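Local coordinates for protein lipocalin (Argas monolakensis, PDB 3BRN) that binds the biogenic amine serotonin within a lipocalin beta barrel, consistent with an amine-binding role in a soft tick, at residues Y27-T32 and H146-T151; P38-V43 and G61-G66; Y115-H120 and C131-F136. All blocks are in the same frame, centred on the assembly; numbering follows the deposited sequence.

Interaction 1: Y27-T32 and H146-T151. With SRO (serotonin), chain C.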
loop_
_atom_site.group_PDB
_atom_site.type_symbol
_atom_site.label_atom_id
_atom_site.label_comp_id
_atom_site.label_asym_id
_atom_site.label_seq_id
_atom_site.Cartn_x
_atom_site.Cartn_y
_atom_site.Cartn_z
ATOM N N TYR A 27 3.590 -0.711 5.459
ATOM C CA TYR A 27 3.555 -1.340 4.142
ATOM C C TYR A 27 4.534 -0.654 3.182
ATOM O O TYR A 27 4.559 0.577 3.081
ATOM C CB TYR A 27 2.132 -1.277 3.560
ATOM C CG TYR A 27 1.151 -2.231 4.210
ATOM C CD1 TYR A 27 0.758 -3.400 3.571
ATOM C CD2 TYR A 27 0.545 -1.909 5.416
ATOM C CE1 TYR A 27 -0.145 -4.280 4.171
ATOM C CE2 TYR A 27 -0.357 -2.752 6.008
ATOM C CZ TYR A 27 -0.719 -3.920 5.378
ATOM O OH TYR A 27 -1.570 -4.775 6.028
ATOM N N TYR A 28 5.345 -1.459 2.493
ATOM C CA TYR A 28 6.193 -0.955 1.432
ATOM C C TYR A 28 5.410 -1.027 0.143
ATOM O O TYR A 28 4.719 -2.017 -0.080
ATOM C CB TYR A 28 7.413 -1.845 1.244
ATOM C CG TYR A 28 8.449 -1.719 2.324
ATOM C CD1 TYR A 28 8.489 -2.621 3.372
ATOM C CD2 TYR A 28 9.410 -0.713 2.280
ATOM C CE1 TYR A 28 9.501 -2.579 4.304
ATOM C CE2 TYR A 28 10.389 -0.623 3.258
ATOM C CZ TYR A 28 10.425 -1.561 4.260
ATOM O OH TYR A 28 11.424 -1.531 5.208
ATOM N N LEU A 29 5.667 -0.089 -0.767
ATOM C CA LEU A 29 5.117 -0.215 -2.116
ATOM C C LEU A 29 6.074 -1.161 -2.829
ATOM O O LEU A 29 7.235 -0.824 -3.003
ATOM C CB LEU A 29 5.063 1.132 -2.834
ATOM C CG LEU A 29 4.690 1.105 -4.334
ATOM C CD1 LEU A 29 3.323 0.459 -4.483
ATOM C CD2 LEU A 29 4.610 2.546 -4.821
ATOM N N ARG A 30 5.637 -2.412 -3.016
ATOM C CA ARG A 30 6.487 -3.475 -3.541
ATOM C C ARG A 30 6.610 -3.444 -5.064
ATOM O O ARG A 30 7.703 -3.626 -5.609
ATOM C CB ARG A 30 5.983 -4.845 -3.058
ATOM C CG ARG A 30 6.748 -6.063 -3.593
ATOM C CD ARG A 30 8.246 -6.043 -3.225
ATOM N NE ARG A 30 8.953 -7.168 -3.837
ATOM C CZ ARG A 30 9.303 -7.233 -5.121
ATOM N NH1 ARG A 30 9.050 -6.225 -5.945
ATOM N NH2 ARG A 30 9.923 -8.305 -5.582
ATOM N N LYS A 31 5.477 -3.347 -5.755
ATOM C CA LYS A 31 5.489 -3.261 -7.225
ATOM C C LYS A 31 4.447 -2.246 -7.650
ATOM O O LYS A 31 3.381 -2.196 -7.054
ATOM C CB LYS A 31 5.124 -4.612 -7.861
ATOM C CG LYS A 31 5.990 -5.798 -7.438
ATOM C CD LYS A 31 5.597 -7.053 -8.195
ATOM C CE LYS A 31 6.412 -8.263 -7.740
ATOM N NZ LYS A 31 5.702 -9.529 -8.049
ATOM N N THR A 32 4.675 -1.595 -8.794
ATOM C CA THR A 32 3.684 -0.674 -9.360
ATOM C C THR A 32 3.784 -0.658 -10.887
ATOM O O THR A 32 4.825 -1.011 -11.449
ATOM C CB THR A 32 3.833 0.770 -8.768
ATOM O OG1 THR A 32 2.878 1.649 -9.371
ATOM C CG2 THR A 32 5.240 1.333 -9.005
ATOM N N HIS A 146 7.195 -2.076 -12.254
ATOM C CA HIS A 146 8.311 -1.504 -11.570
ATOM C C HIS A 146 8.456 -1.941 -10.145
ATOM O O HIS A 146 7.547 -1.816 -9.367
ATOM C CB HIS A 146 8.250 -0.013 -11.645
ATOM C CG HIS A 146 8.024 0.474 -13.020
ATOM N ND1 HIS A 146 6.807 0.394 -13.633
ATOM C CD2 HIS A 146 8.875 0.961 -13.935
ATOM C CE1 HIS A 146 6.908 0.840 -14.861
ATOM N NE2 HIS A 146 8.150 1.196 -15.064
ATOM N N HIS A 147 9.631 -2.410 -9.807
ATOM C CA HIS A 147 9.875 -2.981 -8.523
ATOM C C HIS A 147 10.462 -2.003 -7.529
ATOM O O HIS A 147 11.624 -1.745 -7.561
ATOM C CB HIS A 147 10.734 -4.203 -8.667
ATOM C CG HIS A 147 10.157 -5.206 -9.585
ATOM N ND1 HIS A 147 9.485 -6.309 -9.140
ATOM C CD2 HIS A 147 10.091 -5.239 -10.925
ATOM C CE1 HIS A 147 9.057 -7.001 -10.164
ATOM N NE2 HIS A 147 9.405 -6.367 -11.263
ATOM N N THR A 148 9.634 -1.471 -6.651
ATOM C CA THR A 148 9.944 -0.260 -5.904
ATOM C C THR A 148 10.709 -0.534 -4.620
ATOM O O THR A 148 11.270 0.381 -4.034
ATOM C CB THR A 148 8.646 0.500 -5.546
ATOM O OG1 THR A 148 8.094 1.074 -6.733
ATOM C CG2 THR A 148 8.930 1.613 -4.528
ATOM N N TRP A 149 10.471 -1.705 -4.050
ATOM C CA TRP A 149 11.180 -2.158 -2.863
ATOM C C TRP A 149 12.323 -3.033 -3.308
ATOM O O TRP A 149 12.201 -3.756 -4.300
ATOM C CB TRP A 149 10.270 -2.982 -1.963
ATOM C CG TRP A 149 11.025 -3.627 -0.824
ATOM C CD1 TRP A 149 11.424 -3.027 0.339
ATOM C CD2 TRP A 149 11.527 -4.973 -0.775
ATOM N NE1 TRP A 149 12.112 -3.931 1.124
ATOM C CE2 TRP A 149 12.175 -5.132 0.467
ATOM C CE3 TRP A 149 11.466 -6.064 -1.647
ATOM C CZ2 TRP A 149 12.717 -6.341 0.869
ATOM C CZ3 TRP A 149 12.049 -7.252 -1.262
ATOM C CH2 TRP A 149 12.692 -7.372 -0.030
ATOM N N GLN A 150 13.462 -2.863 -2.645
ATOM C CA GLN A 150 14.634 -3.691 -2.856
ATOM C C GLN A 150 15.173 -4.105 -1.499
ATOM O O GLN A 150 14.916 -3.454 -0.497
ATOM C CB GLN A 150 15.717 -2.928 -3.628
ATOM C CG GLN A 150 15.431 -2.805 -5.108
ATOM C CD GLN A 150 15.055 -4.140 -5.719
ATOM O OE1 GLN A 150 15.943 -5.117 -5.591
ATOM N NE2 GLN A 150 13.934 -4.320 -6.203
ATOM N N THR A 151 15.819 -5.255 -1.461
ATOM C CA THR A 151 16.340 -5.812 -0.224
ATOM C C THR A 151 17.259 -4.856 0.549
ATOM O O THR A 151 17.442 -5.007 1.764
ATOM C CB THR A 151 17.056 -7.141 -0.512
ATOM O OG1 THR A 151 17.440 -7.755 0.719
ATOM C CG2 THR A 151 18.275 -6.914 -1.366
HETATM O OH SRO C . -2.635 5.035 4.822
HETATM C CZ3 SRO C . -2.535 4.591 3.526
HETATM C CH2 SRO C . -2.705 5.529 2.511
HETATM C CZ2 SRO C . -2.498 5.168 1.178
HETATM C CE2 SRO C . -2.194 3.839 0.924
HETATM N NE1 SRO C . -1.989 3.113 -0.204
HETATM C CD1 SRO C . -1.697 1.834 0.134
HETATM C CG SRO C . -1.748 1.718 1.523
HETATM C CD2 SRO C . -2.081 2.982 2.005
HETATM C CE3 SRO C . -2.247 3.354 3.250
HETATM C CB SRO C . -1.528 0.454 2.318
HETATM C CA SRO C . -2.837 0.020 3.006
HETATM N NZ SRO C . -2.544 -1.107 3.897
#
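Tyr28 receives the edge of the Trp149 indole: Trp149 CD1 stands over one face, offset toward the rim and 3.6 Å from Tyr28 CD2, with the planes 55° apart. Next to this edge-to-face pair the packing is close. Thr148 presses against the strand backbone, its CB 3.2 Å from Leu29 O, while Thr148 N donates to Arg30 O at 3.1 Å from above the carbonyl plane. Thr148 OG1 touches the methyl of Thr32 but is hydrogen-bonded to Thr37. Thr32 and His146 make a hydrogen-bonded antiparallel pair in which Thr32 O is gripped twice, by His146 N at 2.7 Å and by His146 ND1 at 3.3 Å, which steadies the imidazole.

The outer side is looser. Arg30 starts out pointing away from 146-151, yet a bend at chi2 (59°) turns CD back to lie 3.6 Å from Trp149 CE3. Arg30 NH1 donates almost straight (168°) to ND1 of His147, an exposed residue, 3.2 Å away and near both group planes; Arg30 NE is held by Tyr129. Lys31 runs beside His147 and reaches a salt bridge with Asp133.

In this strand of the lipocalin barrel, serotonin NZ sits over the centre of the Tyr27 ring. Strand 115-120 pairs with strand 26-32, Arg30 and Lys31 both facing Leu117 in a classic beta bulge; Tyr27 bonds to Val43 of strand 42-44, Leu29 to Ala41 just ahead of it.

Interaction 2: P38-V43 and G61-G66. With SRO (serotonin), chain C.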
loop_
_atom_site.group_PDB
_atom_site.type_symbol
_atom_site.label_atom_id
_atom_site.label_comp_id
_atom_site.label_asym_id
_atom_site.label_seq_id
_atom_site.Cartn_x
_atom_site.Cartn_y
_atom_site.Cartn_z
ATOM N N PRO A 38 9.485 6.890 -6.066
ATOM C CA PRO A 38 10.656 6.887 -5.182
ATOM C C PRO A 38 10.952 5.487 -4.628
ATOM O O PRO A 38 10.030 4.752 -4.290
ATOM C CB PRO A 38 10.245 7.831 -4.046
ATOM C CG PRO A 38 9.086 8.619 -4.575
ATOM C CD PRO A 38 8.393 7.732 -5.552
ATOM N N GLU A 39 12.226 5.099 -4.618
ATOM C CA GLU A 39 12.655 3.825 -4.043
ATOM C C GLU A 39 12.221 3.746 -2.583
ATOM O O GLU A 39 12.208 4.758 -1.883
ATOM C CB GLU A 39 14.194 3.705 -4.123
ATOM C CG GLU A 39 14.920 4.984 -3.697
ATOM C CD GLU A 39 16.442 4.833 -3.503
ATOM O OE1 GLU A 39 17.078 3.917 -4.086
ATOM O OE2 GLU A 39 17.012 5.690 -2.788
ATOM N N CYS A 40 11.822 2.553 -2.149
ATOM C CA CYS A 40 11.493 2.274 -0.744
ATOM C C CYS A 40 10.334 3.094 -0.195
ATOM O O CYS A 40 10.278 3.368 1.012
ATOM C CB CYS A 40 12.721 2.431 0.161
ATOM S SG CYS A 40 14.239 1.648 -0.447
ATOM N N ALA A 41 9.387 3.440 -1.066
ATOM C CA ALA A 41 8.202 4.196 -0.666
ATOM C C ALA A 41 7.375 3.347 0.297
ATOM O O ALA A 41 7.283 2.132 0.130
ATOM C CB ALA A 41 7.375 4.585 -1.902
ATOM N N TYR A 42 6.864 3.957 1.364
ATOM C CA TYR A 42 6.122 3.198 2.367
ATOM C C TYR A 42 5.116 4.080 3.101
ATOM O O TYR A 42 5.117 5.292 2.957
ATOM C CB TYR A 42 7.080 2.608 3.413
ATOM C CG TYR A 42 7.582 3.654 4.402
ATOM C CD1 TYR A 42 8.690 4.449 4.098
ATOM C CD2 TYR A 42 6.910 3.890 5.608
ATOM C CE1 TYR A 42 9.119 5.444 4.964
ATOM C CE2 TYR A 42 7.337 4.898 6.492
ATOM C CZ TYR A 42 8.424 5.691 6.136
ATOM O OH TYR A 42 8.880 6.689 6.978
ATOM N N VAL A 43 4.147 3.429 3.730
ATOM C CA VAL A 43 3.230 4.089 4.639
ATOM C C VAL A 43 3.325 3.320 5.942
ATOM O O VAL A 43 3.692 2.149 5.936
ATOM C CB VAL A 43 1.753 4.027 4.140
ATOM C CG1 VAL A 43 1.568 4.863 2.894
ATOM C CG2 VAL A 43 1.286 2.569 3.923
ATOM N N GLY A 61 6.666 7.809 3.656
ATOM C CA GLY A 61 8.031 8.192 3.374
ATOM C C GLY A 61 8.680 7.398 2.278
ATOM O O GLY A 61 8.018 6.765 1.457
ATOM N N LYS A 62 9.998 7.442 2.281
ATOM C CA LYS A 62 10.782 6.862 1.222
ATOM C C LYS A 62 12.240 7.012 1.640
ATOM O O LYS A 62 12.545 7.711 2.615
ATOM C CB LYS A 62 10.523 7.638 -0.065
ATOM C CG LYS A 62 11.044 9.067 -0.024
ATOM C CD LYS A 62 10.953 9.710 -1.391
ATOM C CE LYS A 62 10.824 11.217 -1.289
ATOM N NZ LYS A 62 10.496 11.810 -2.618
ATOM N N LEU A 63 13.126 6.313 0.940
ATOM C CA LEU A 63 14.550 6.365 1.235
ATOM C C LEU A 63 15.167 7.651 0.711
ATOM O O LEU A 63 14.907 8.070 -0.420
ATOM C CB LEU A 63 15.270 5.160 0.636
ATOM C CG LEU A 63 16.781 5.107 0.864
ATOM C CD1 LEU A 63 17.064 5.110 2.361
ATOM C CD2 LEU A 63 17.364 3.876 0.193
ATOM N N GLN A 64 16.007 8.269 1.537
ATOM C CA GLN A 64 16.643 9.510 1.153
ATOM C C GLN A 64 17.913 9.554 1.984
ATOM O O GLN A 64 17.863 9.522 3.212
ATOM C CB GLN A 64 15.678 10.684 1.305
ATOM C CG GLN A 64 15.874 11.776 0.255
ATOM C CD GLN A 64 14.999 12.993 0.503
ATOM O OE1 GLN A 64 14.017 13.226 -0.210
ATOM N NE2 GLN A 64 15.322 13.750 1.546
ATOM N N ASN A 65 19.048 9.575 1.290
ATOM C CA ASN A 65 20.339 9.734 1.932
ATOM C C ASN A 65 20.624 8.713 3.019
ATOM O O ASN A 65 21.164 9.045 4.082
ATOM C CB ASN A 65 20.408 11.158 2.486
ATOM C CG ASN A 65 20.378 12.206 1.390
ATOM O OD1 ASN A 65 21.130 12.117 0.415
ATOM N ND2 ASN A 65 19.494 13.193 1.529
ATOM N N GLY A 66 20.245 7.468 2.749
ATOM C CA GLY A 66 20.511 6.369 3.664
ATOM C C GLY A 66 19.469 6.229 4.758
ATOM O O GLY A 66 19.460 5.231 5.484
HETATM O OH SRO C . -2.635 5.035 4.822
HETATM C CZ3 SRO C . -2.535 4.591 3.526
HETATM C CH2 SRO C . -2.705 5.529 2.511
HETATM C CZ2 SRO C . -2.498 5.168 1.178
HETATM C CE2 SRO C . -2.194 3.839 0.924
HETATM N NE1 SRO C . -1.989 3.113 -0.204
HETATM C CD1 SRO C . -1.697 1.834 0.134
HETATM C CG SRO C . -1.748 1.718 1.523
HETATM C CD2 SRO C . -2.081 2.982 2.005
HETATM C CE3 SRO C . -2.247 3.354 3.250
HETATM C CB SRO C . -1.528 0.454 2.318
HETATM C CA SRO C . -2.837 0.020 3.006
HETATM N NZ SRO C . -2.544 -1.107 3.897
#
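Tyr42 lays its ring across the backbone of Gly61, with Gly61 N over one face toward the rim and Tyr42 CE1 3.4 Å from Gly61 CA. Its chi1 of 76° puts CG between the backbone N and the carbonyl carbon, and from there the ring reaches over to the opposite strand; with no side chain on Gly61, it can come down this close. Beneath it the two residues form a hydrogen-bonded antiparallel pair: Tyr42 N donates to Gly61 O and Gly61 N to Tyr42 O, 3.0 Å each. Next to the pair, CA-H groups take over, with Ala41 CA 3.3 Å from Gly61 O and Lys62 CA 3.5 Å from Cys40 O.

Farther along, side chains do the touching. Leu63 CB meets Cys40 CB at 3.8 Å, and Leu63 CD2 lies near Glu39 OE2 and Cys40 SG. Pro38 CB is pressed tightly onto Lys62 CD, 3.3 Å away. The bond from Leu63 N to Glu39 O is weak.

The second shell sets these groups in place. A type II turn from Pro38 to Ala41, with positive phi (61°) at Cys40, swings the chain into the strand, and the disulfide to Cys153 ties that turn to the C-terminal part. Glu39 OE1 is bonded to Tyr152 OH, and Tyr42 OH to Ile69 O on the next strand. Val43 points away from Gly61 and puts CG2 3.7 Å from serotonin CE3, whereas Tyr42 takes the other face of the sheet.

This is the base of an antiparallel hairpin in a lipocalin barrel: one strand residue packs outside against the next strand, while its neighbour lines the amine pocket.

Interaction 3: Y115-H120 and C131-F136. With SRO (serotonin), chain C.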
loop_
_atom_site.group_PDB
_atom_site.type_symbol
_atom_site.label_atom_id
_atom_site.label_comp_id
_atom_site.label_asym_id
_atom_site.label_seq_id
_atom_site.Cartn_x
_atom_site.Cartn_y
_atom_site.Cartn_z
ATOM N N TYR A 115 -1.726 0.305 -11.161
ATOM C CA TYR A 115 -1.881 -0.740 -10.194
ATOM C C TYR A 115 -0.705 -0.880 -9.258
ATOM O O TYR A 115 0.385 -0.656 -9.640
ATOM C CB TYR A 115 -2.223 -2.071 -10.865
ATOM C CG TYR A 115 -3.455 -1.970 -11.696
ATOM C CD1 TYR A 115 -4.666 -1.866 -11.109
ATOM C CD2 TYR A 115 -3.389 -1.893 -13.062
ATOM C CE1 TYR A 115 -5.773 -1.734 -11.834
ATOM C CE2 TYR A 115 -4.509 -1.759 -13.810
ATOM C CZ TYR A 115 -5.702 -1.678 -13.190
ATOM O OH TYR A 115 -6.851 -1.532 -13.845
ATOM N N GLU A 116 -0.968 -1.325 -8.045
ATOM C CA GLU A 116 0.037 -1.308 -6.982
ATOM C C GLU A 116 -0.065 -2.542 -6.113
ATOM O O GLU A 116 -1.160 -2.934 -5.705
ATOM C CB GLU A 116 -0.170 -0.081 -6.088
ATOM C CG GLU A 116 0.017 1.246 -6.832
ATOM C CD GLU A 116 -0.246 2.457 -5.950
ATOM O OE1 GLU A 116 -0.808 2.282 -4.842
ATOM O OE2 GLU A 116 0.018 3.592 -6.411
ATOM N N LEU A 117 1.086 -3.067 -5.725
ATOM C CA LEU A 117 1.126 -4.112 -4.717
ATOM C C LEU A 117 1.843 -3.545 -3.500
ATOM O O LEU A 117 3.007 -3.170 -3.590
ATOM C CB LEU A 117 1.892 -5.324 -5.260
ATOM C CG LEU A 117 2.205 -6.452 -4.272
ATOM C CD1 LEU A 117 0.935 -7.100 -3.757
ATOM C CD2 LEU A 117 3.100 -7.489 -4.951
ATOM N N TRP A 118 1.166 -3.532 -2.373
ATOM C CA TRP A 118 1.740 -3.090 -1.131
ATOM C C TRP A 118 1.928 -4.273 -0.219
ATOM O O TRP A 118 1.088 -5.106 -0.156
ATOM C CB TRP A 118 0.873 -2.036 -0.490
ATOM C CG TRP A 118 0.739 -0.771 -1.187
ATOM C CD1 TRP A 118 -0.039 -0.523 -2.225
ATOM C CD2 TRP A 118 1.408 0.437 -0.891
ATOM N NE1 TRP A 118 0.073 0.752 -2.615
ATOM C CE2 TRP A 118 0.978 1.375 -1.811
ATOM C CE3 TRP A 118 2.341 0.819 0.055
ATOM C CZ2 TRP A 118 1.414 2.677 -1.789
ATOM C CZ3 TRP A 118 2.776 2.102 0.055
ATOM C CH2 TRP A 118 2.318 3.015 -0.842
ATOM N N VAL A 119 3.068 -4.368 0.447
ATOM C CA VAL A 119 3.342 -5.518 1.316
ATOM C C VAL A 119 3.799 -5.075 2.700
ATOM O O VAL A 119 4.605 -4.154 2.833
ATOM C CB VAL A 119 4.369 -6.500 0.694
ATOM C CG1 VAL A 119 4.465 -7.785 1.533
ATOM C CG2 VAL A 119 3.987 -6.836 -0.735
ATOM N N HIS A 120 3.180 -5.663 3.725
ATOM C CA HIS A 120 3.489 -5.359 5.116
ATOM C C HIS A 120 4.951 -5.674 5.449
ATOM O O HIS A 120 5.507 -6.650 4.953
ATOM C CB HIS A 120 2.560 -6.164 6.032
ATOM C CG HIS A 120 2.590 -5.726 7.459
ATOM N ND1 HIS A 120 3.348 -6.367 8.414
ATOM C CD2 HIS A 120 2.024 -4.663 8.076
ATOM C CE1 HIS A 120 3.262 -5.707 9.554
ATOM N NE2 HIS A 120 2.465 -4.670 9.378
ATOM N N CYS A 131 -1.648 -14.704 -2.574
ATOM C CA CYS A 131 -2.830 -14.293 -3.322
ATOM C C CYS A 131 -2.708 -12.905 -3.912
ATOM O O CYS A 131 -3.383 -12.582 -4.869
ATOM C CB CYS A 131 -4.081 -14.387 -2.461
ATOM S SG CYS A 131 -4.670 -16.077 -2.327
ATOM N N CYS A 132 -1.901 -12.058 -3.293
ATOM C CA CYS A 132 -1.718 -10.717 -3.810
ATOM C C CYS A 132 -0.910 -10.731 -5.082
ATOM O O CYS A 132 -1.114 -9.883 -5.931
ATOM C CB CYS A 132 -1.072 -9.794 -2.791
ATOM S SG CYS A 132 -2.166 -9.340 -1.450
ATOM N N ASP A 133 0.035 -11.625 -5.169
ATOM C CA ASP A 133 0.816 -11.749 -6.366
ATOM C C ASP A 133 -0.106 -12.171 -7.499
ATOM O O ASP A 133 -0.076 -11.641 -8.539
ATOM C CB ASP A 133 1.923 -12.758 -6.180
ATOM C CG ASP A 133 3.264 -12.129 -5.953
ATOM O OD1 ASP A 133 3.476 -11.010 -6.372
ATOM O OD2 ASP A 133 4.113 -12.792 -5.364
ATOM N N THR A 134 -0.941 -13.146 -7.244
ATOM C CA THR A 134 -1.889 -13.600 -8.247
ATOM C C THR A 134 -2.816 -12.477 -8.712
ATOM O O THR A 134 -3.196 -12.424 -9.880
ATOM C CB THR A 134 -2.738 -14.786 -7.735
ATOM O OG1 THR A 134 -1.875 -15.852 -7.317
ATOM C CG2 THR A 134 -3.667 -15.285 -8.823
ATOM N N LYS A 135 -3.267 -11.645 -7.780
ATOM C CA LYS A 135 -4.233 -10.600 -8.113
ATOM C C LYS A 135 -3.530 -9.486 -8.874
ATOM O O LYS A 135 -4.065 -8.936 -9.845
ATOM C CB LYS A 135 -4.897 -10.056 -6.844
ATOM C CG LYS A 135 -5.792 -8.841 -7.059
ATOM C CD LYS A 135 -7.111 -9.225 -7.720
ATOM C CE LYS A 135 -7.940 -7.970 -8.019
ATOM N NZ LYS A 135 -9.295 -8.381 -8.525
ATOM N N PHE A 136 -2.344 -9.124 -8.400
ATOM C CA PHE A 136 -1.590 -8.049 -9.040
ATOM C C PHE A 136 -1.254 -8.429 -10.486
ATOM O O PHE A 136 -1.442 -7.621 -11.417
ATOM C CB PHE A 136 -0.329 -7.707 -8.216
ATOM C CG PHE A 136 0.554 -6.667 -8.865
ATOM C CD1 PHE A 136 0.184 -5.330 -8.848
ATOM C CD2 PHE A 136 1.675 -7.042 -9.589
ATOM C CE1 PHE A 136 0.955 -4.356 -9.491
ATOM C CE2 PHE A 136 2.451 -6.079 -10.246
ATOM C CZ PHE A 136 2.078 -4.730 -10.183
HETATM O OH SRO C . -2.635 5.035 4.822
HETATM C CZ3 SRO C . -2.535 4.591 3.526
HETATM C CH2 SRO C . -2.705 5.529 2.511
HETATM C CZ2 SRO C . -2.498 5.168 1.178
HETATM C CE2 SRO C . -2.194 3.839 0.924
HETATM N NE1 SRO C . -1.989 3.113 -0.204
HETATM C CD1 SRO C . -1.697 1.834 0.134
HETATM C CG SRO C . -1.748 1.718 1.523
HETATM C CD2 SRO C . -2.081 2.982 2.005
HETATM C CE3 SRO C . -2.247 3.354 3.250
HETATM C CB SRO C . -1.528 0.454 2.318
HETATM C CA SRO C . -2.837 0.020 3.006
HETATM N NZ SRO C . -2.544 -1.107 3.897
#
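Leu117 is the bump of the strand, and Cys132, Asp133 and Phe136 form the hollow that takes it. Its chi1 of 172° sets CG anti to the backbone N, and the two methyls then diverge: Leu117 CD1 presses on Cys132 CB at 3.5 Å, tighter than usual for carbons, while CD2 comes to 3.8 Å from Asp133 OD1. Behind them, Leu117 CB sits over one face of the Phe136 ring, 4.0 Å from its CD1. That ring wedges against the strand with its rim, Phe136 CE1 lying 3.7 Å from Tyr115 O and with Glu116 N close to the ring plane. Strand and helix segments run almost antiparallel, 172° apart, with axes 9.1 Å from each other.

On the far side of the strand Trp118 points away from the helix and offers a face to the ligand: serotonin CD1 lies over the indole, 3.3 Å from Trp118 CE2. Trp118 NE1 donates to Glu116 OE1 at 2.8 Å, in the indole plane but from above the carboxylate, which helps set the turn of the indole.

Between strand and helix the contact is packing without polar bonds, mostly carbon on carbon. Polar and covalent ties lead to other parts of the chain: Cys132 is disulfide-bonded to Cys105, and Asp133 joins Lys31 in a salt bridge and accepts from Tyr129 N. The disulfide to strand 105-109 and the salt bridge to strand 26-32 fasten the helix to the barrel, while its contact with 115-120 rests on packing.

In the fold
From the N terminus, strand 26-32 comes first and gives interaction 1 one of its sides. The chain then turns through 38-43 and returns along strand 55-64, closing interaction 2 as a short loop. It continues round the barrel to strand 115-120, whose contact with helix 131-140 closes interaction 3. Only when the chain reaches 146-151 does interaction 1 close, so its long loop encloses the other two, which follow in series. Strand 26-32 is the common neighbour, pairing with both 42-44 and 115-120. Interaction 2 holds neighbouring strands of the sheet together, interaction 3 joins the helix to it and interaction 1 the C-terminal segment; each contributes one residue to the serotonin pocket.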